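PDB 4I4C: UPF0255 protein frsA from Vibrio vulnificus, which probably hydrolyses carboxylic esters as a serine esterase of the FrsA family, a branch of the alpha/beta-hydrolase clan. Local coordinates for residues 40-51 with 310-318. Sequence-based numbering, arbitrary orientation.
Sequences IKEKNGFSWYRN and QQMPKMYLD
With CG of Y49 trans to the backbone N (chi1 155°) and CG of M315 likewise trans (chi1 -161°), the phenol reaches across the first turn of helix 314-323 and the methionine chain passes over one ring face, offset toward the rim, at about a right angle. M315 CG lies 3.9 Å from Y49 CZ, while K314 CG and D318 OD2 stand at the ring edge. The phenol ends in a hydrogen bond from Y49 OH to the anti lone pair of D318 OD2 (2.7 Å), ring and carboxylate planes turned 39° apart; the other oxygen, D318 OD1, is hydrogen-bonded to Y29 OH. Chi1 and chi2 carry M315 SD to the backbone, where N51 N gives it a weak hydrogen bond of 3.4 Å; the bend at chi3 only directs the terminal methyl. Water 2 donates to Y49 O and accepts from M315 N, thereby serving an amide of the first helical turn. I40, in the last turn of helix 31-44, pushes CD1 among backbone carbonyls, 3.2 Å from Q310 O. The F46 ring rests one face on N44 CB and presents its edge to P313 CG at 3.9 Å. N44 OD1 accepts from F46 N in an Asx turn, and N44 ND2 reaches Q311 O through water 1. M312 CB points away from 40-51, and the side chain lies about 4 Å from the bound hexanoic acid. Buried Y49 thus has its hydroxyl fixed by a carboxylate that Y29 also holds; this strong bond and two water bridges stitch apolar packing into a mixed contact between the N-terminal helical region and segment 310-318.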
# COMPACT_ATOMS: atom_id res chain seq x y z
N ILE A 40 -1.47 -12.25 -22.85
CA ILE A 40 -2.12 -12.04 -21.57
C ILE A 40 -3.42 -11.25 -21.72
O ILE A 40 -4.48 -11.68 -21.23
CB ILE A 40 -1.16 -11.30 -20.60
CG1 ILE A 40 0.05 -12.18 -20.25
CG2 ILE A 40 -1.90 -10.83 -19.33
CD1 ILE A 40 1.21 -11.40 -19.63
N LYS A 41 -3.34 -10.11 -22.41
CA LYS A 41 -4.50 -9.24 -22.65
C LYS A 41 -5.60 -9.97 -23.42
O LYS A 41 -6.77 -9.87 -23.06
CB LYS A 41 -4.09 -7.97 -23.40
CG LYS A 41 -5.28 -7.13 -23.89
CD LYS A 41 -4.88 -5.73 -24.36
CE LYS A 41 -4.18 -5.74 -25.72
NZ LYS A 41 -5.03 -6.30 -26.80
N GLU A 42 -5.23 -10.69 -24.47
CA GLU A 42 -6.20 -11.52 -25.19
C GLU A 42 -6.84 -12.60 -24.31
O GLU A 42 -8.05 -12.85 -24.40
CB GLU A 42 -5.53 -12.19 -26.38
CG GLU A 42 -5.45 -11.33 -27.61
CD GLU A 42 -5.93 -12.08 -28.83
OE1 GLU A 42 -7.16 -12.16 -29.01
OE2 GLU A 42 -5.08 -12.62 -29.57
N LYS A 43 -6.05 -13.26 -23.47
CA LYS A 43 -6.60 -14.33 -22.65
C LYS A 43 -7.51 -13.81 -21.53
O LYS A 43 -8.60 -14.37 -21.31
CB LYS A 43 -5.52 -15.31 -22.14
CG LYS A 43 -4.95 -16.21 -23.25
CD LYS A 43 -3.95 -17.27 -22.77
CE LYS A 43 -2.61 -16.67 -22.43
NZ LYS A 43 -1.57 -17.70 -22.07
N ASN A 44 -7.11 -12.75 -20.84
CA ASN A 44 -7.95 -12.25 -19.74
C ASN A 44 -9.13 -11.34 -20.15
O ASN A 44 -10.16 -11.31 -19.47
CB ASN A 44 -7.11 -11.68 -18.57
CG ASN A 44 -6.40 -10.39 -18.91
OD1 ASN A 44 -6.99 -9.48 -19.51
ND2 ASN A 44 -5.13 -10.29 -18.51
N GLY A 45 -9.00 -10.64 -21.27
CA GLY A 45 -10.07 -9.81 -21.80
C GLY A 45 -10.58 -8.71 -20.89
O GLY A 45 -11.68 -8.21 -21.10
N PHE A 46 -9.79 -8.33 -19.89
CA PHE A 46 -10.17 -7.30 -18.92
C PHE A 46 -10.53 -5.96 -19.56
O PHE A 46 -9.95 -5.59 -20.59
CB PHE A 46 -9.06 -7.10 -17.88
CG PHE A 46 -8.85 -8.29 -16.98
CD1 PHE A 46 -9.82 -9.28 -16.88
CD2 PHE A 46 -7.68 -8.42 -16.24
CE1 PHE A 46 -9.62 -10.39 -16.05
CE2 PHE A 46 -7.48 -9.51 -15.41
CZ PHE A 46 -8.45 -10.50 -15.32
N SER A 47 -11.48 -5.26 -18.95
CA SER A 47 -12.01 -3.97 -19.45
C SER A 47 -11.24 -2.78 -18.91
O SER A 47 -11.57 -1.62 -19.21
CB SER A 47 -13.49 -3.80 -19.03
OG SER A 47 -14.34 -4.65 -19.78
N TRP A 48 -10.25 -3.05 -18.07
CA TRP A 48 -9.51 -1.99 -17.40
C TRP A 48 -8.04 -2.36 -17.45
O TRP A 48 -7.71 -3.55 -17.38
CB TRP A 48 -9.95 -1.88 -15.93
CG TRP A 48 -11.38 -1.52 -15.74
CD1 TRP A 48 -12.42 -2.38 -15.55
CD2 TRP A 48 -11.94 -0.19 -15.71
NE1 TRP A 48 -13.59 -1.68 -15.41
CE2 TRP A 48 -13.32 -0.33 -15.50
CE3 TRP A 48 -11.40 1.10 -15.83
CZ2 TRP A 48 -14.18 0.76 -15.41
CZ3 TRP A 48 -12.26 2.19 -15.74
CH2 TRP A 48 -13.63 2.01 -15.53
N TYR A 49 -7.18 -1.36 -17.61
CA TYR A 49 -5.73 -1.57 -17.50
C TYR A 49 -5.39 -1.78 -16.03
O TYR A 49 -4.85 -2.83 -15.63
CB TYR A 49 -4.97 -0.37 -18.07
CG TYR A 49 -3.58 -0.20 -17.49
CD1 TYR A 49 -2.55 -1.08 -17.81
CD2 TYR A 49 -3.29 0.84 -16.61
CE1 TYR A 49 -1.27 -0.93 -17.26
CE2 TYR A 49 -2.04 1.01 -16.07
CZ TYR A 49 -1.03 0.13 -16.39
OH TYR A 49 0.22 0.31 -15.83
N ARG A 50 -5.73 -0.79 -15.22
CA ARG A 50 -5.57 -0.90 -13.77
C ARG A 50 -6.39 -2.03 -13.18
O ARG A 50 -7.47 -2.34 -13.67
CB ARG A 50 -5.99 0.42 -13.11
CG ARG A 50 -4.99 1.52 -13.35
CD ARG A 50 -5.60 2.87 -13.03
NE ARG A 50 -4.68 3.97 -13.33
CZ ARG A 50 -4.58 4.58 -14.51
NH1 ARG A 50 -5.32 4.19 -15.55
NH2 ARG A 50 -3.73 5.58 -14.65
N ASN A 51 -5.87 -2.68 -12.14
CA ASN A 51 -6.71 -3.52 -11.32
C ASN A 51 -7.56 -2.60 -10.45
O ASN A 51 -7.04 -1.85 -9.63
CB ASN A 51 -5.89 -4.49 -10.47
CG ASN A 51 -6.77 -5.43 -9.64
OD1 ASN A 51 -6.73 -5.41 -8.42
ND2 ASN A 51 -7.59 -6.23 -10.32
N GLN A 310 4.58 -14.53 -15.09
CA GLN A 310 4.55 -14.24 -16.52
C GLN A 310 3.12 -14.11 -17.08
O GLN A 310 2.94 -13.72 -18.24
CB GLN A 310 5.30 -15.33 -17.28
CG GLN A 310 6.79 -15.36 -16.98
CD GLN A 310 7.46 -16.59 -17.57
OE1 GLN A 310 6.98 -17.13 -18.57
NE2 GLN A 310 8.57 -17.02 -16.97
N GLN A 311 2.13 -14.45 -16.27
CA GLN A 311 0.74 -14.45 -16.73
C GLN A 311 -0.10 -13.37 -16.05
O GLN A 311 -1.28 -13.25 -16.32
CB GLN A 311 0.11 -15.84 -16.53
CG GLN A 311 0.64 -16.88 -17.50
CD GLN A 311 0.71 -16.36 -18.93
OE1 GLN A 311 -0.31 -16.04 -19.54
NE2 GLN A 311 1.92 -16.27 -19.47
N MET A 312 0.54 -12.59 -15.18
CA MET A 312 -0.07 -11.45 -14.50
C MET A 312 -0.47 -10.31 -15.44
O MET A 312 0.22 -10.06 -16.42
CB MET A 312 0.93 -10.88 -13.50
CG MET A 312 1.16 -11.75 -12.31
SD MET A 312 1.99 -10.75 -11.08
CE MET A 312 3.49 -10.28 -11.95
N PRO A 313 -1.56 -9.59 -15.10
CA PRO A 313 -1.95 -8.42 -15.89
C PRO A 313 -0.81 -7.41 -16.00
O PRO A 313 0.04 -7.34 -15.11
CB PRO A 313 -3.13 -7.84 -15.09
CG PRO A 313 -3.75 -9.06 -14.46
CD PRO A 313 -2.56 -9.91 -14.06
N LYS A 314 -0.80 -6.64 -17.08
CA LYS A 314 0.28 -5.69 -17.33
C LYS A 314 0.50 -4.69 -16.20
O LYS A 314 1.63 -4.26 -15.97
CB LYS A 314 0.02 -4.95 -18.64
CG LYS A 314 1.13 -4.00 -19.01
CD LYS A 314 0.86 -3.25 -20.33
CE LYS A 314 2.03 -2.31 -20.62
NZ LYS A 314 1.81 -1.57 -21.89
N MET A 315 -0.57 -4.31 -15.50
CA MET A 315 -0.42 -3.33 -14.42
C MET A 315 0.55 -3.79 -13.34
O MET A 315 1.33 -2.99 -12.82
CB MET A 315 -1.76 -2.97 -13.76
CG MET A 315 -1.68 -1.65 -12.98
SD MET A 315 -2.77 -1.45 -11.56
CE MET A 315 -1.94 -2.46 -10.33
N TYR A 316 0.52 -5.07 -13.01
CA TYR A 316 1.43 -5.61 -11.98
C TYR A 316 2.88 -5.63 -12.46
O TYR A 316 3.80 -5.26 -11.72
CB TYR A 316 0.97 -7.00 -11.48
CG TYR A 316 -0.40 -6.95 -10.81
CD1 TYR A 316 -0.52 -6.58 -9.46
CD2 TYR A 316 -1.57 -7.24 -11.51
CE1 TYR A 316 -1.76 -6.51 -8.84
CE2 TYR A 316 -2.82 -7.17 -10.89
CZ TYR A 316 -2.90 -6.81 -9.56
OH TYR A 316 -4.12 -6.74 -8.92
N LEU A 317 3.08 -6.07 -13.70
CA LEU A 317 4.41 -6.08 -14.29
C LEU A 317 4.94 -4.64 -14.43
O LEU A 317 6.13 -4.41 -14.22
CB LEU A 317 4.38 -6.82 -15.63
CG LEU A 317 4.06 -8.32 -15.51
CD1 LEU A 317 3.73 -8.92 -16.88
CD2 LEU A 317 5.23 -9.06 -14.87
N ASP A 318 4.06 -3.69 -14.74
CA ASP A 318 4.47 -2.28 -14.84
C ASP A 318 4.92 -1.75 -13.47
O ASP A 318 5.96 -1.10 -13.35
CB ASP A 318 3.34 -1.39 -15.38
CG ASP A 318 3.03 -1.59 -16.88
OD1 ASP A 318 3.77 -2.29 -17.62
OD2 ASP A 318 2.03 -0.98 -17.34
O HOH W 1 -3.92 -12.11 -16.51
O HOH W 2 -3.08 -4.59 -16.74